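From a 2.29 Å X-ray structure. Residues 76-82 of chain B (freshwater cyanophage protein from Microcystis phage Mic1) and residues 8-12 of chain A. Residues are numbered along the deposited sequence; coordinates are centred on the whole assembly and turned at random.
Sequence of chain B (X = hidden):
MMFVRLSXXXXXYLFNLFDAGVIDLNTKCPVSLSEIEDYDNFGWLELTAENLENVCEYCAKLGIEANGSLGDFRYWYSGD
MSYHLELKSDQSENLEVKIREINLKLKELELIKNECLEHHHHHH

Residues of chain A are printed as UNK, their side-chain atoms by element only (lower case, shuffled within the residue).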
# COMPACT_ATOMS: atom_id res chain seq x y z
N TRP B 76 -0.28 -0.90 -8.52
CA TRP B 76 -1.54 -1.19 -9.16
C TRP B 76 -2.48 -1.85 -8.15
O TRP B 76 -2.16 -2.90 -7.63
CB TRP B 76 -1.33 -2.13 -10.36
CG TRP B 76 -0.47 -1.55 -11.44
CD1 TRP B 76 -0.88 -0.96 -12.61
CD2 TRP B 76 0.96 -1.48 -11.45
NE1 TRP B 76 0.20 -0.53 -13.34
CE2 TRP B 76 1.35 -0.85 -12.66
CE3 TRP B 76 1.95 -1.88 -10.55
CZ2 TRP B 76 2.68 -0.63 -13.00
CZ3 TRP B 76 3.27 -1.66 -10.89
CH2 TRP B 76 3.63 -1.03 -12.09
N TYR B 77 -3.65 -1.26 -7.98
CA TYR B 77 -4.63 -1.71 -7.02
C TYR B 77 -5.79 -2.44 -7.72
O TYR B 77 -6.14 -2.15 -8.86
CB TYR B 77 -5.14 -0.52 -6.22
CG TYR B 77 -4.19 -0.12 -5.11
CD1 TYR B 77 -3.17 0.79 -5.32
CD2 TYR B 77 -4.28 -0.72 -3.87
CE1 TYR B 77 -2.29 1.13 -4.31
CE2 TYR B 77 -3.41 -0.38 -2.84
CZ TYR B 77 -2.40 0.54 -3.07
OH TYR B 77 -1.55 0.86 -2.05
N SER B 78 -6.38 -3.36 -7.00
CA SER B 78 -7.59 -4.03 -7.51
C SER B 78 -8.78 -3.10 -7.29
O SER B 78 -8.70 -2.24 -6.43
CB SER B 78 -7.78 -5.36 -6.86
OG SER B 78 -8.05 -5.23 -5.49
N GLY B 79 -9.84 -3.27 -8.04
CA GLY B 79 -11.02 -2.40 -7.89
C GLY B 79 -11.65 -2.49 -6.52
O GLY B 79 -12.12 -1.47 -6.06
N ASP B 80 -11.63 -3.66 -5.89
CA ASP B 80 -12.23 -3.88 -4.54
C ASP B 80 -11.24 -3.49 -3.43
O ASP B 80 -11.63 -3.58 -2.27
CB ASP B 80 -12.78 -5.30 -4.43
CG ASP B 80 -11.74 -6.39 -4.50
OD1 ASP B 80 -10.61 -6.09 -4.85
OD2 ASP B 80 -12.07 -7.52 -4.21
N MET B 81 -10.03 -3.10 -3.80
CA MET B 81 -8.91 -2.67 -2.91
C MET B 81 -8.41 -3.81 -2.04
O MET B 81 -7.69 -3.53 -1.13
CB MET B 81 -9.26 -1.44 -2.07
CG MET B 81 -9.48 -0.21 -2.90
SD MET B 81 -8.03 0.44 -3.69
CE MET B 81 -6.99 0.74 -2.27
N SER B 82 -8.75 -5.05 -2.34
CA SER B 82 -8.26 -6.18 -1.55
C SER B 82 -6.79 -6.55 -1.86
O SER B 82 -6.14 -7.20 -1.04
CB SER B 82 -9.12 -7.37 -1.82
OG SER B 82 -10.44 -7.15 -1.36
N UNK A 8 -3.24 8.05 -0.23
CA UNK A 8 -4.63 7.76 -0.50
C UNK A 8 -4.71 7.05 -1.85
O UNK A 8 -3.88 7.24 -2.73
c UNK A 8 -4.45 11.84 -2.78
c UNK A 8 -5.39 9.93 -1.64
c UNK A 8 -5.27 11.61 -3.88
c UNK A 8 -4.52 11.01 -1.68
c UNK A 8 -6.19 9.72 -2.75
o UNK A 8 -5.22 12.43 -4.97
c UNK A 8 -5.47 9.03 -0.44
c UNK A 8 -6.13 10.54 -3.87
N UNK A 9 -5.70 6.19 -1.95
CA UNK A 9 -5.89 5.33 -3.11
C UNK A 9 -7.34 4.82 -3.06
O UNK A 9 -7.80 4.39 -2.01
c UNK A 9 -4.34 3.77 -1.83
n UNK A 9 -3.21 3.26 -0.02
c UNK A 9 -4.83 4.22 -3.17
c UNK A 9 -3.10 3.74 -1.30
c UNK A 9 -4.50 2.99 0.23
n UNK A 9 -5.20 3.29 -0.85
N UNK A 10 -8.03 4.88 -4.18
CA UNK A 10 -9.48 4.91 -4.17
C UNK A 10 -10.01 4.66 -5.59
O UNK A 10 -9.41 5.10 -6.57
c UNK A 10 -9.94 6.24 -3.63
o UNK A 10 -11.26 6.15 -3.15
N UNK A 11 -11.14 3.95 -5.71
CA UNK A 11 -11.77 3.76 -7.02
C UNK A 11 -13.09 4.55 -7.14
O UNK A 11 -13.40 5.05 -8.22
c UNK A 11 -8.49 0.49 -9.05
c UNK A 11 -8.62 0.54 -7.68
c UNK A 11 -9.74 1.13 -7.11
c UNK A 11 -10.75 1.64 -7.90
c UNK A 11 -11.96 2.27 -7.29
c UNK A 11 -9.49 1.00 -9.85
c UNK A 11 -10.60 1.59 -9.28
N UNK A 12 -13.86 4.65 -6.07
CA UNK A 12 -15.18 5.31 -6.12
C UNK A 12 -15.03 6.75 -6.66
O UNK A 12 -14.41 7.59 -5.99
c UNK A 12 -15.84 5.28 -4.74
o UNK A 12 -15.44 5.79 -2.45
o UNK A 12 -13.92 6.40 -3.91
c UNK A 12 -15.00 5.87 -3.61

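Position 8 of chain A carries eight side-chain atoms, seven carbons and one oxygen. One carbon leads to a ring of six carbons, and the oxygen sits on the ring carbon farthest from the backbone. The nearest approach of this side chain is CB to M81(B) CE, 8.6 Å, so it makes no contact. A six-carbon ring with a terminal hydroxyl is tyrosine, so this is Y8(A). Its hydroxyl is hydrogen-bonded elsewhere in the structure.

Position 9 has six side-chain atoms, four carbons and two nitrogens. One carbon carries a five-membered ring of three carbons and two nitrogens. Its CA-to-CB bond points toward chain B, and the ring lies against the Y77(B) ring and the end of M81(B). A five-membered ring with two nitrogens is an imidazole, so this is H9(A). The two aromatic rings form an offset stack, with centroids 4.7 Å apart and planes at 30°. The closest atoms of this pair are Y77(B) OH and H9(A) CD2, at 3.4 Å. M81(B) CE packs 3.4 Å from H9(A) ND1. Both ring nitrogens are hydrogen-bonded elsewhere in the structure; the ring meets this stretch of chain B by packing.

Position 10 has two side-chain atoms, one carbon and one oxygen. The CA-to-CB bond points away from chain B, and its CB is 6.1 Å from M81(B) SD, the nearest approach of the side chain. A single carbon bearing an oxygen is serine, S10(A). Its chi1 is t. Its backbone N lies 4.5 Å from M81(B) SD, a marginal contact.

Position 11 has seven side-chain atoms, all carbon: one carbon, then a six-membered ring with no substituent. The CA-to-CB bond points toward the chain B stretch, and the ring reaches Y77(B), S78(B), G79(B) and M81(B). An unsubstituted six-carbon ring is phenylalanine, F11(A). It has the largest covered area of either stretch. G79(B) CA sits over one face, 3.8 Å from the centroid of the F11(A) ring and 11° off its normal, in a CH-pi contact. At the ring edge lie Y77(B) O, 3.5 Å from F11(A) CZ, and M81(B) SD, 3.9 Å from F11(A) CD2. S78(B) O approaches F11(A) CE2 to 3.0 Å.

Position 12 has four side-chain atoms, two carbons and two oxygens, with both oxygens on the second carbon. It makes no contact with the chain B stretch. A carboxylate one carbon from CA is aspartate, D12(A). It is poorly ordered, but its OD2 accepts a hydrogen bond from S10(A) OG at 2.8 Å.

The contact works by packing, with no hydrogen bond between the two stretches. S78(B) to M81(B) form a type I turn, closed by M81(B) N to S78(B) O at 3.1 Å. This turn presents backbone to F11(A), and G79(B) lays its CA over the face of the ring. Y77(B) and M81(B) both reach F11(A) and H9(A), linking the two aromatic contacts.

Chain A (8-12) YHSFD
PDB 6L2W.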